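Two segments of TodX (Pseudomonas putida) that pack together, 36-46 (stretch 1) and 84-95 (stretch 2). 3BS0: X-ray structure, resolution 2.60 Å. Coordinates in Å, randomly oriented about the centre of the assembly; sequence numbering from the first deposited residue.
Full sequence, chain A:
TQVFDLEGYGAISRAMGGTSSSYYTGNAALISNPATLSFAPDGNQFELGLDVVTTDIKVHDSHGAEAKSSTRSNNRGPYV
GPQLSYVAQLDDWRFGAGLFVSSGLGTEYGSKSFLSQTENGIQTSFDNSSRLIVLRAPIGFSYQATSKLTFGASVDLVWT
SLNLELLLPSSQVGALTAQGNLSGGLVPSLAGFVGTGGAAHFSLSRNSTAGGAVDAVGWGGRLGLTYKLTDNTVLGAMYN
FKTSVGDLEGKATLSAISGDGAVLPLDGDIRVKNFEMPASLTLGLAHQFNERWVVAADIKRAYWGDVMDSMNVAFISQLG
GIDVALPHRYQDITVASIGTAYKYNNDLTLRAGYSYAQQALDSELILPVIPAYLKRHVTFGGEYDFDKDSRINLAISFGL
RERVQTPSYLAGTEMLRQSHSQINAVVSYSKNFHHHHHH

Stretch 1, residues 36-46: TLSFAPDGNQF
Stretch 2 (84-95) LSYVAQLDDWRF

The contact is anchored by one antiparallel hydrogen-bonded pair: Gln 45 N gives to Val 87 O at 2.8 Å, and Val 87 N returns to Gln 45 O at 2.9 Å. Strand 44-46 runs at 177° to strand 84-90, CA atoms 5.0 Å apart at Gln 45-Val 87 and 4.5 Å at the non-hydrogen-bonded pair Phe 46-Tyr 86. Gly 43 N donates to Gln 89 OE1 (3.1 Å, nearly linear), reached by an extended tt side chain with chi3 60°. Gly 43 sits at phi/psi 114/-161, where a CB would jam against the preceding carbonyl, so glycine fits.

Stretch 2 folds back through a type II' turn, Leu 90 to Trp 93, bringing Arg 94 (mmt, chi4 157°), its CA-to-CB bond toward stretch 1, against the 3-10 segment 36-39 and the loop after it. Weak hydrogen bonds run from Arg 94 NH2 to Ala 40 O (3.0 Å) and from Arg 94 NH1 to Pro 41 O (3.5 Å), while Leu 37 O lies over one guanidinium face. A long cation suits this buried, carbonyl-lined site.

The interface buries 780 Å². Leu 37 (mt) points CD2 at Val 87 CG2 (4.3 Å), with Val 87 (t) and Gln 45 on the same face. On the other, Phe 46 (t, 81°) sets CZ 3.5 Å from Leu 84 CD2 and CB 4.0 Å from CD1 of Tyr 86 (t, 75°).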

# COMPACT_ATOMS: atom_id res chain seq x y z
N THR A 36 4.06 21.69 -2.00
CA THR A 36 3.08 22.26 -1.10
C THR A 36 3.69 22.59 0.26
O THR A 36 3.05 23.23 1.08
CB THR A 36 1.89 21.30 -0.83
OG1 THR A 36 2.38 19.98 -0.58
CG2 THR A 36 0.92 21.30 -2.00
N LEU A 37 4.93 22.18 0.49
CA LEU A 37 5.56 22.45 1.77
C LEU A 37 5.80 23.94 1.97
O LEU A 37 6.00 24.41 3.10
CB LEU A 37 6.88 21.68 1.91
CG LEU A 37 6.79 20.16 2.01
CD1 LEU A 37 8.21 19.61 2.07
CD2 LEU A 37 5.98 19.73 3.24
N SER A 38 5.77 24.69 0.87
CA SER A 38 6.00 26.13 0.97
C SER A 38 4.78 26.83 1.55
O SER A 38 4.84 28.02 1.87
CB SER A 38 6.38 26.72 -0.38
OG SER A 38 7.76 26.55 -0.63
N PHE A 39 3.68 26.10 1.69
CA PHE A 39 2.47 26.65 2.26
C PHE A 39 2.50 26.39 3.76
O PHE A 39 1.51 26.60 4.47
CB PHE A 39 1.21 25.98 1.69
CG PHE A 39 1.12 25.99 0.19
CD1 PHE A 39 1.91 26.83 -0.57
CD2 PHE A 39 0.23 25.14 -0.45
CE1 PHE A 39 1.83 26.81 -1.97
CE2 PHE A 39 0.14 25.12 -1.84
CZ PHE A 39 0.94 25.95 -2.60
N ALA A 40 3.63 25.92 4.26
CA ALA A 40 3.73 25.63 5.68
C ALA A 40 3.92 26.89 6.52
O ALA A 40 4.55 27.86 6.08
CB ALA A 40 4.87 24.66 5.93
N PRO A 41 3.39 26.88 7.75
CA PRO A 41 3.54 28.04 8.62
C PRO A 41 5.01 28.27 8.93
O PRO A 41 5.80 27.32 8.99
CB PRO A 41 2.72 27.66 9.85
CG PRO A 41 2.78 26.17 9.86
CD PRO A 41 2.62 25.81 8.42
N ASP A 42 5.37 29.54 9.09
CA ASP A 42 6.73 29.95 9.39
C ASP A 42 7.35 29.04 10.43
O ASP A 42 6.69 28.68 11.40
CB ASP A 42 6.72 31.37 9.92
CG ASP A 42 7.42 32.33 9.01
OD1 ASP A 42 8.61 32.62 9.27
OD2 ASP A 42 6.78 32.78 8.04
N GLY A 43 8.60 28.67 10.23
CA GLY A 43 9.25 27.80 11.19
C GLY A 43 9.62 26.42 10.70
O GLY A 43 9.70 26.16 9.50
N ASN A 44 9.84 25.52 11.65
CA ASN A 44 10.21 24.15 11.35
C ASN A 44 9.09 23.27 11.86
O ASN A 44 8.48 23.56 12.88
CB ASN A 44 11.53 23.83 12.05
CG ASN A 44 12.64 24.79 11.66
OD1 ASN A 44 13.51 25.11 12.47
ND2 ASN A 44 12.61 25.26 10.41
N GLN A 45 8.80 22.19 11.14
CA GLN A 45 7.70 21.33 11.53
C GLN A 45 8.08 19.91 11.88
O GLN A 45 8.57 19.17 11.04
CB GLN A 45 6.64 21.28 10.42
CG GLN A 45 5.87 22.59 10.13
CD GLN A 45 6.65 23.59 9.29
OE1 GLN A 45 7.36 23.22 8.36
NE2 GLN A 45 6.51 24.87 9.62
N PHE A 46 7.86 19.52 13.12
CA PHE A 46 8.16 18.16 13.52
C PHE A 46 6.84 17.38 13.46
O PHE A 46 5.83 17.84 14.01
CB PHE A 46 8.72 18.11 14.94
CG PHE A 46 8.84 16.72 15.47
CD1 PHE A 46 9.92 15.92 15.13
CD2 PHE A 46 7.81 16.17 16.23
CE1 PHE A 46 9.98 14.60 15.52
CE2 PHE A 46 7.87 14.85 16.62
CZ PHE A 46 8.95 14.06 16.27
N LEU A 84 7.47 9.47 11.21
CA LEU A 84 8.31 10.53 11.76
C LEU A 84 8.84 11.39 10.62
O LEU A 84 9.19 10.89 9.55
CB LEU A 84 9.49 9.92 12.50
CG LEU A 84 9.32 9.72 14.00
CD1 LEU A 84 10.26 8.62 14.46
CD2 LEU A 84 9.60 11.03 14.71
N SER A 85 8.90 12.70 10.83
CA SER A 85 9.40 13.59 9.80
C SER A 85 9.60 14.99 10.33
O SER A 85 8.91 15.44 11.26
CB SER A 85 8.46 13.62 8.59
OG SER A 85 7.22 14.24 8.91
N TYR A 86 10.56 15.67 9.72
CA TYR A 86 10.90 17.03 10.10
C TYR A 86 11.13 17.88 8.86
O TYR A 86 11.80 17.46 7.92
CB TYR A 86 12.16 17.02 10.96
CG TYR A 86 12.54 18.35 11.55
CD1 TYR A 86 11.84 18.88 12.62
CD2 TYR A 86 13.62 19.07 11.03
CE1 TYR A 86 12.21 20.10 13.18
CE2 TYR A 86 14.00 20.30 11.58
CZ TYR A 86 13.30 20.81 12.66
OH TYR A 86 13.70 22.01 13.22
N VAL A 87 10.54 19.07 8.85
CA VAL A 87 10.69 20.00 7.75
C VAL A 87 11.27 21.30 8.28
O VAL A 87 10.78 21.87 9.25
CB VAL A 87 9.35 20.26 7.07
CG1 VAL A 87 9.47 21.44 6.12
CG2 VAL A 87 8.90 19.01 6.32
N ALA A 88 12.32 21.78 7.63
CA ALA A 88 13.00 23.01 8.05
C ALA A 88 12.91 24.13 7.03
O ALA A 88 13.00 23.90 5.82
CB ALA A 88 14.47 22.70 8.34
N GLN A 89 12.74 25.36 7.52
CA GLN A 89 12.65 26.53 6.64
C GLN A 89 13.91 27.37 6.62
O GLN A 89 14.30 27.94 7.63
CB GLN A 89 11.48 27.42 7.06
CG GLN A 89 11.46 28.77 6.35
CD GLN A 89 10.26 29.62 6.72
OE1 GLN A 89 10.06 29.98 7.89
NE2 GLN A 89 9.44 29.95 5.73
N LEU A 90 14.56 27.44 5.47
CA LEU A 90 15.76 28.26 5.30
C LEU A 90 15.36 29.31 4.28
O LEU A 90 15.45 29.08 3.08
CB LEU A 90 16.92 27.44 4.73
CG LEU A 90 17.75 26.45 5.57
CD1 LEU A 90 18.91 25.94 4.69
CD2 LEU A 90 18.30 27.13 6.82
N ASP A 91 14.90 30.47 4.76
CA ASP A 91 14.47 31.54 3.88
C ASP A 91 13.28 31.12 3.03
O ASP A 91 12.20 30.87 3.53
CB ASP A 91 15.60 31.99 2.96
CG ASP A 91 16.72 32.68 3.69
OD1 ASP A 91 16.43 33.51 4.59
OD2 ASP A 91 17.90 32.41 3.37
N ASP A 92 13.52 31.05 1.72
CA ASP A 92 12.51 30.66 0.74
C ASP A 92 12.42 29.15 0.62
O ASP A 92 11.46 28.61 0.07
CB ASP A 92 12.87 31.24 -0.63
CG ASP A 92 12.48 32.69 -0.78
OD1 ASP A 92 13.05 33.36 -1.68
OD2 ASP A 92 11.60 33.15 -0.01
N TRP A 93 13.43 28.47 1.14
CA TRP A 93 13.50 27.01 1.07
C TRP A 93 12.82 26.26 2.21
O TRP A 93 12.57 26.79 3.29
CB TRP A 93 14.96 26.53 1.01
CG TRP A 93 15.71 26.91 -0.23
CD1 TRP A 93 16.28 28.11 -0.52
CD2 TRP A 93 15.95 26.06 -1.36
NE1 TRP A 93 16.88 28.07 -1.76
CE2 TRP A 93 16.69 26.83 -2.30
CE3 TRP A 93 15.62 24.74 -1.69
CZ2 TRP A 93 17.11 26.31 -3.53
CZ3 TRP A 93 16.03 24.23 -2.91
CH2 TRP A 93 16.77 25.01 -3.82
N ARG A 94 12.52 25.00 1.92
CA ARG A 94 11.96 24.09 2.89
C ARG A 94 12.73 22.81 2.61
O ARG A 94 12.81 22.36 1.47
CB ARG A 94 10.47 23.87 2.67
CG ARG A 94 9.63 25.13 2.70
CD ARG A 94 9.33 25.68 4.10
NE ARG A 94 8.58 26.93 3.99
CZ ARG A 94 7.79 27.44 4.93
NH1 ARG A 94 7.62 26.82 6.09
NH2 ARG A 94 7.13 28.56 4.68
N PHE A 95 13.36 22.27 3.65
CA PHE A 95 14.11 21.04 3.53
C PHE A 95 13.50 20.04 4.50
O PHE A 95 13.23 20.38 5.66
CB PHE A 95 15.57 21.28 3.89
CG PHE A 95 16.31 22.16 2.90
CD1 PHE A 95 16.58 23.49 3.19
CD2 PHE A 95 16.79 21.62 1.70
CE1 PHE A 95 17.31 24.28 2.30
CE2 PHE A 95 17.52 22.38 0.81
CZ PHE A 95 17.79 23.71 1.10